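Long-range contact in hypothetical signal peptide protein (PDB 3PJY), which is of unknown function but belongs to the DUF192 family and may act as a transcription regulator: residues G36-G48 with V105-G117. Numbering follows the deposited sequence. Where two conformers were deposited one is given.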
loop_
_atom_site.group_PDB
_atom_site.type_symbol
_atom_site.label_atom_id
_atom_site.label_comp_id
_atom_site.label_asym_id
_atom_site.label_seq_id
_atom_site.Cartn_x
_atom_site.Cartn_y
_atom_site.Cartn_z
ATOM N N GLY B 36 -16.753 -7.495 -15.162
ATOM C CA GLY B 36 -15.556 -6.700 -15.036
ATOM C C GLY B 36 -15.877 -5.278 -14.572
ATOM O O GLY B 36 -16.624 -5.077 -13.625
ATOM N N LEU B 37 -15.289 -4.298 -15.237
ATOM C CA LEU B 37 -15.479 -2.885 -14.942
ATOM C C LEU B 37 -16.428 -2.240 -15.967
ATOM O O LEU B 37 -16.431 -1.005 -16.131
ATOM C CB LEU B 37 -14.115 -2.186 -14.924
ATOM C CG LEU B 37 -13.219 -2.642 -13.788
ATOM C CD1 LEU B 37 -11.771 -2.117 -14.004
ATOM C CD2 LEU B 37 -13.737 -2.098 -12.419
HETATM N N MSE B 38 -17.281 -3.052 -16.569
HETATM C CA MSE B 38 -18.267 -2.531 -17.516
HETATM C C MSE B 38 -19.059 -1.418 -16.882
HETATM O O MSE B 38 -19.391 -1.475 -15.699
HETATM C CB MSE B 38 -19.264 -3.620 -17.965
HETATM C CG MSE B 38 -18.690 -4.672 -18.893
HETATM SE SE MSE B 38 -20.106 -5.869 -19.376
HETATM C CE MSE B 38 -19.108 -7.027 -20.585
ATOM N N TYR B 39 -19.367 -0.422 -17.697
ATOM C CA TYR B 39 -20.233 0.717 -17.352
ATOM C C TYR B 39 -19.703 1.708 -16.335
ATOM O O TYR B 39 -20.198 2.809 -16.307
ATOM C CB TYR B 39 -21.649 0.271 -16.965
ATOM C CG TYR B 39 -22.306 -0.511 -18.076
ATOM C CD1 TYR B 39 -22.723 0.126 -19.212
ATOM C CD2 TYR B 39 -22.505 -1.870 -17.970
ATOM C CE1 TYR B 39 -23.326 -0.573 -20.243
ATOM C CE2 TYR B 39 -23.119 -2.571 -19.012
ATOM C CZ TYR B 39 -23.506 -1.922 -20.119
ATOM O OH TYR B 39 -24.102 -2.582 -21.171
ATOM N N ARG B 40 -18.700 1.365 -15.531
ATOM C CA ARG B 40 -18.145 2.309 -14.572
ATOM C C ARG B 40 -17.582 3.514 -15.271
ATOM O O ARG B 40 -16.944 3.398 -16.347
ATOM C CB ARG B 40 -17.079 1.634 -13.747
ATOM C CG ARG B 40 -17.709 0.541 -12.929
ATOM C CD ARG B 40 -16.836 0.186 -11.834
ATOM N NE ARG B 40 -17.281 -1.037 -11.191
ATOM C CZ ARG B 40 -16.675 -1.501 -10.104
ATOM N NH1 ARG B 40 -15.666 -0.822 -9.607
ATOM N NH2 ARG B 40 -17.100 -2.616 -9.543
ATOM N N ARG B 41 -17.816 4.685 -14.689
ATOM C CA ARG B 41 -17.343 5.913 -15.320
ATOM C C ARG B 41 -16.079 6.461 -14.655
ATOM O O ARG B 41 -15.364 7.299 -15.217
ATOM C CB ARG B 41 -18.469 6.959 -15.361
ATOM C CG ARG B 41 -19.800 6.424 -15.927
ATOM C CD ARG B 41 -19.680 5.822 -17.350
ATOM N NE ARG B 41 -20.860 6.130 -18.153
ATOM C CZ ARG B 41 -21.889 5.321 -18.403
ATOM N NH1 ARG B 41 -22.866 5.790 -19.139
ATOM N NH2 ARG B 41 -21.975 4.081 -17.919
ATOM N N GLN B 42 -15.793 5.995 -13.450
ATOM C CA GLN B 42 -14.608 6.457 -12.752
ATOM C C GLN B 42 -14.024 5.328 -11.934
ATOM O O GLN B 42 -14.685 4.337 -11.674
ATOM C CB GLN B 42 -14.955 7.628 -11.822
ATOM C CG GLN B 42 -15.954 7.267 -10.731
HETATM N N MSE B 43 -12.786 5.532 -11.502
HETATM C CA MSE B 43 -12.066 4.589 -10.664
HETATM C C MSE B 43 -10.791 5.301 -10.197
HETATM O O MSE B 43 -10.121 5.910 -11.000
HETATM C CB MSE B 43 -11.703 3.319 -11.434
HETATM C CG MSE B 43 -11.024 2.250 -10.540
HETATM SE SE MSE B 43 -10.995 0.497 -11.318
HETATM C CE MSE B 43 -9.624 0.775 -12.596
ATOM N N ALA B 44 -10.523 5.259 -8.890
ATOM C CA ALA B 44 -9.393 5.974 -8.306
ATOM C C ALA B 44 -8.064 5.432 -8.759
ATOM O O ALA B 44 -7.972 4.243 -9.123
ATOM C CB ALA B 44 -9.485 5.962 -6.744
ATOM N N PRO B 45 -7.012 6.271 -8.755
ATOM C CA PRO B 45 -5.779 5.816 -9.380
ATOM C C PRO B 45 -5.136 4.570 -8.729
ATOM O O PRO B 45 -4.520 3.751 -9.420
ATOM C CB PRO B 45 -4.822 6.990 -9.198
ATOM C CG PRO B 45 -5.721 8.189 -9.127
ATOM C CD PRO B 45 -6.963 7.721 -8.412
ATOM N N ASP B 46 -5.277 4.430 -7.416
ATOM C CA ASP B 46 -4.738 3.254 -6.717
ATOM C C ASP B 46 -5.787 2.140 -6.488
ATOM O O ASP B 46 -5.603 1.297 -5.583
ATOM C CB ASP B 46 -4.046 3.655 -5.412
ATOM C CG ASP B 46 -2.780 4.478 -5.643
ATOM O OD1 ASP B 46 -2.016 4.192 -6.580
ATOM O OD2 ASP B 46 -2.605 5.485 -4.911
ATOM N N HIS B 47 -6.858 2.139 -7.277
ATOM C CA HIS B 47 -7.876 1.106 -7.210
ATOM C C HIS B 47 -7.943 0.339 -8.528
ATOM O O HIS B 47 -7.806 0.912 -9.608
ATOM C CB HIS B 47 -9.235 1.697 -6.917
ATOM C CG HIS B 47 -9.441 2.073 -5.483
ATOM N ND1 HIS B 47 -10.321 1.394 -4.660
ATOM C CD2 HIS B 47 -8.924 3.079 -4.734
ATOM C CE1 HIS B 47 -10.320 1.963 -3.462
ATOM N NE2 HIS B 47 -9.487 2.983 -3.483
ATOM N N GLY B 48 -8.228 -0.951 -8.420
ATOM C CA GLY B 48 -8.378 -1.805 -9.578
ATOM C C GLY B 48 -9.258 -2.992 -9.307
ATOM O O GLY B 48 -9.905 -3.078 -8.252
ATOM N N VAL B 105 -5.849 -11.755 -13.585
ATOM C CA VAL B 105 -5.633 -10.541 -14.360
ATOM C C VAL B 105 -5.939 -9.367 -13.424
ATOM O O VAL B 105 -6.943 -9.374 -12.700
ATOM C CB VAL B 105 -6.479 -10.461 -15.608
ATOM C CG1 VAL B 105 -6.502 -9.060 -16.244
ATOM C CG2 VAL B 105 -5.995 -11.501 -16.670
ATOM N N LEU B 106 -5.050 -8.381 -13.417
ATOM C CA LEU B 106 -5.286 -7.105 -12.699
ATOM C C LEU B 106 -5.609 -6.036 -13.725
ATOM O O LEU B 106 -4.802 -5.790 -14.631
ATOM C CB LEU B 106 -4.055 -6.729 -11.854
ATOM C CG LEU B 106 -4.140 -5.438 -11.071
ATOM C CD1 LEU B 106 -5.305 -5.412 -10.103
ATOM C CD2 LEU B 106 -2.811 -5.224 -10.363
ATOM N N GLU B 107 -6.774 -5.406 -13.572
ATOM C CA GLU B 107 -7.110 -4.241 -14.372
ATOM C C GLU B 107 -6.961 -2.964 -13.549
ATOM O O GLU B 107 -7.483 -2.859 -12.447
ATOM C CB GLU B 107 -8.517 -4.321 -14.926
ATOM C CG GLU B 107 -8.653 -5.306 -16.044
ATOM C CD GLU B 107 -10.031 -5.384 -16.660
ATOM O OE1 GLU B 107 -11.039 -4.889 -16.133
ATOM O OE2 GLU B 107 -10.121 -6.010 -17.737
ATOM N N LEU B 108 -6.224 -2.015 -14.093
ATOM C CA LEU B 108 -5.966 -0.727 -13.482
ATOM C C LEU B 108 -6.317 0.380 -14.479
ATOM O O LEU B 108 -6.423 0.133 -15.691
ATOM C CB LEU B 108 -4.485 -0.613 -13.140
ATOM C CG LEU B 108 -3.936 -1.662 -12.152
ATOM C CD1 LEU B 108 -2.408 -1.592 -12.090
ATOM C CD2 LEU B 108 -4.557 -1.455 -10.803
ATOM N N ASN B 109 -6.445 1.615 -14.003
ATOM C CA ASN B 109 -6.623 2.713 -14.936
ATOM C C ASN B 109 -5.475 2.722 -15.941
ATOM O O ASN B 109 -4.303 2.504 -15.594
ATOM C CB ASN B 109 -6.642 4.047 -14.233
ATOM C CG ASN B 109 -7.957 4.343 -13.569
ATOM O OD1 ASN B 109 -8.947 4.656 -14.243
ATOM N ND2 ASN B 109 -7.969 4.306 -12.241
ATOM N N ALA B 110 -5.764 3.012 -17.198
ATOM C CA ALA B 110 -4.683 3.170 -18.173
ATOM C C ALA B 110 -3.670 4.193 -17.718
ATOM O O ALA B 110 -4.026 5.261 -17.169
ATOM C CB ALA B 110 -5.241 3.518 -19.588
ATOM N N GLY B 111 -2.398 3.878 -17.925
ATOM C CA GLY B 111 -1.302 4.738 -17.493
ATOM C C GLY B 111 -0.728 4.360 -16.143
ATOM O O GLY B 111 0.320 4.882 -15.749
ATOM N N THR B 112 -1.423 3.473 -15.417
ATOM C CA THR B 112 -0.954 3.075 -14.075
ATOM C C THR B 112 0.384 2.335 -14.108
ATOM O O THR B 112 1.252 2.588 -13.268
ATOM C CB THR B 112 -1.990 2.280 -13.303
ATOM O OG1 THR B 112 -3.206 3.038 -13.241
ATOM C CG2 THR B 112 -1.519 2.063 -11.856
ATOM N N VAL B 113 0.556 1.468 -15.092
ATOM C CA VAL B 113 1.820 0.708 -15.225
ATOM C C VAL B 113 2.982 1.636 -15.358
ATOM O O VAL B 113 3.990 1.516 -14.639
ATOM C CB VAL B 113 1.737 -0.342 -16.340
ATOM C CG1 VAL B 113 3.135 -0.929 -16.721
ATOM C CG2 VAL B 113 0.745 -1.458 -15.903
ATOM N N LYS B 114 2.819 2.623 -16.219
ATOM C CA LYS B 114 3.873 3.659 -16.340
ATOM C C LYS B 114 4.082 4.486 -15.091
ATOM O O LYS B 114 5.234 4.736 -14.677
ATOM C CB LYS B 114 3.583 4.540 -17.526
ATOM C CG LYS B 114 3.873 3.844 -18.827
ATOM C CD LYS B 114 5.393 3.616 -19.118
ATOM C CE LYS B 114 5.626 2.513 -20.209
ATOM N NZ LYS B 114 5.277 1.080 -19.774
ATOM N N ARG B 115 2.995 4.948 -14.497
ATOM C CA ARG B 115 3.076 5.754 -13.293
ATOM C C ARG B 115 3.841 5.049 -12.192
ATOM O O ARG B 115 4.620 5.712 -11.472
ATOM C CB ARG B 115 1.686 6.137 -12.767
ATOM C CG ARG B 115 1.689 6.882 -11.395
ATOM C CD ARG B 115 0.261 7.378 -11.101
ATOM N NE ARG B 115 -0.724 6.326 -10.741
ATOM C CZ ARG B 115 -0.908 5.845 -9.517
ATOM N NH1 ARG B 115 -0.145 6.219 -8.490
ATOM N NH2 ARG B 115 -1.903 4.999 -9.299
ATOM N N LEU B 116 3.710 3.726 -12.109
ATOM C CA LEU B 116 4.289 2.933 -11.005
ATOM C C LEU B 116 5.641 2.298 -11.356
ATOM O O LEU B 116 6.257 1.690 -10.485
ATOM C CB LEU B 116 3.283 1.905 -10.518
ATOM C CG LEU B 116 1.951 2.441 -9.965
ATOM C CD1 LEU B 116 1.096 1.232 -9.481
ATOM C CD2 LEU B 116 2.192 3.465 -8.856
ATOM N N GLY B 117 6.071 2.446 -12.602
ATOM C CA GLY B 117 7.345 1.871 -13.058
ATOM C C GLY B 117 7.359 0.352 -13.012
ATOM O O GLY B 117 8.354 -0.269 -12.609
HETATM O O HOH W 1 -5.992 2.287 -11.245
HETATM O O HOH W 2 -0.379 6.645 -5.496
#
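The guanidinium of Arg-115 meets 36-48 with its edge: Asp-46 OD1 and the carbonyl oxygen of Pro-45 both lie in its plane, while CD2 of Leu-116 rests over one face, toward the rim. Arg-115 NH2 donates to Asp-46 OD1 in a nearly straight salt-bridge bond of 2.8 Å, entering from above the carboxylate, whose plane is turned 50° from the guanidinium. OD1 also takes a bond from His-20, and a water joins OD2 to Arg-115 NH1. A bend at CG-CD (chi3 72°) turns the arginine of helix 112-116 toward the type I turn 44-47.

The amide of Asn-109, at the end of strand 102-109, donates through ND2 to Met-43 O (3.0 Å), arriving 66° out of the carbonyl plane. A second water accepts from Asn-109 N and ND2 and donates to Pro-45 O and His-47 O, bridging the two backbones. Selenomethionine Met-43 runs alongside Asn-109 in the opposite sense, its CE 3.6 Å from Asn-109 N. Farther along, CD1 of Leu-37 packs 3.6 Å from OE1 of Glu-107. An alanine in place of Asn-109 would remove the amide, and would probably cost Met-43 O its donor and the bridging water one of its four partners.

Asn-109 O, in turn, accepts from both N and OG1 of Thr-112, fixing the turn into the helix. Polar bonds and two waters thus tie the loop before strand 47-53 to the strand-to-helix connection, and Arg-115 and His-20, both meeting OD1, probably help to keep Asp-46 ionised.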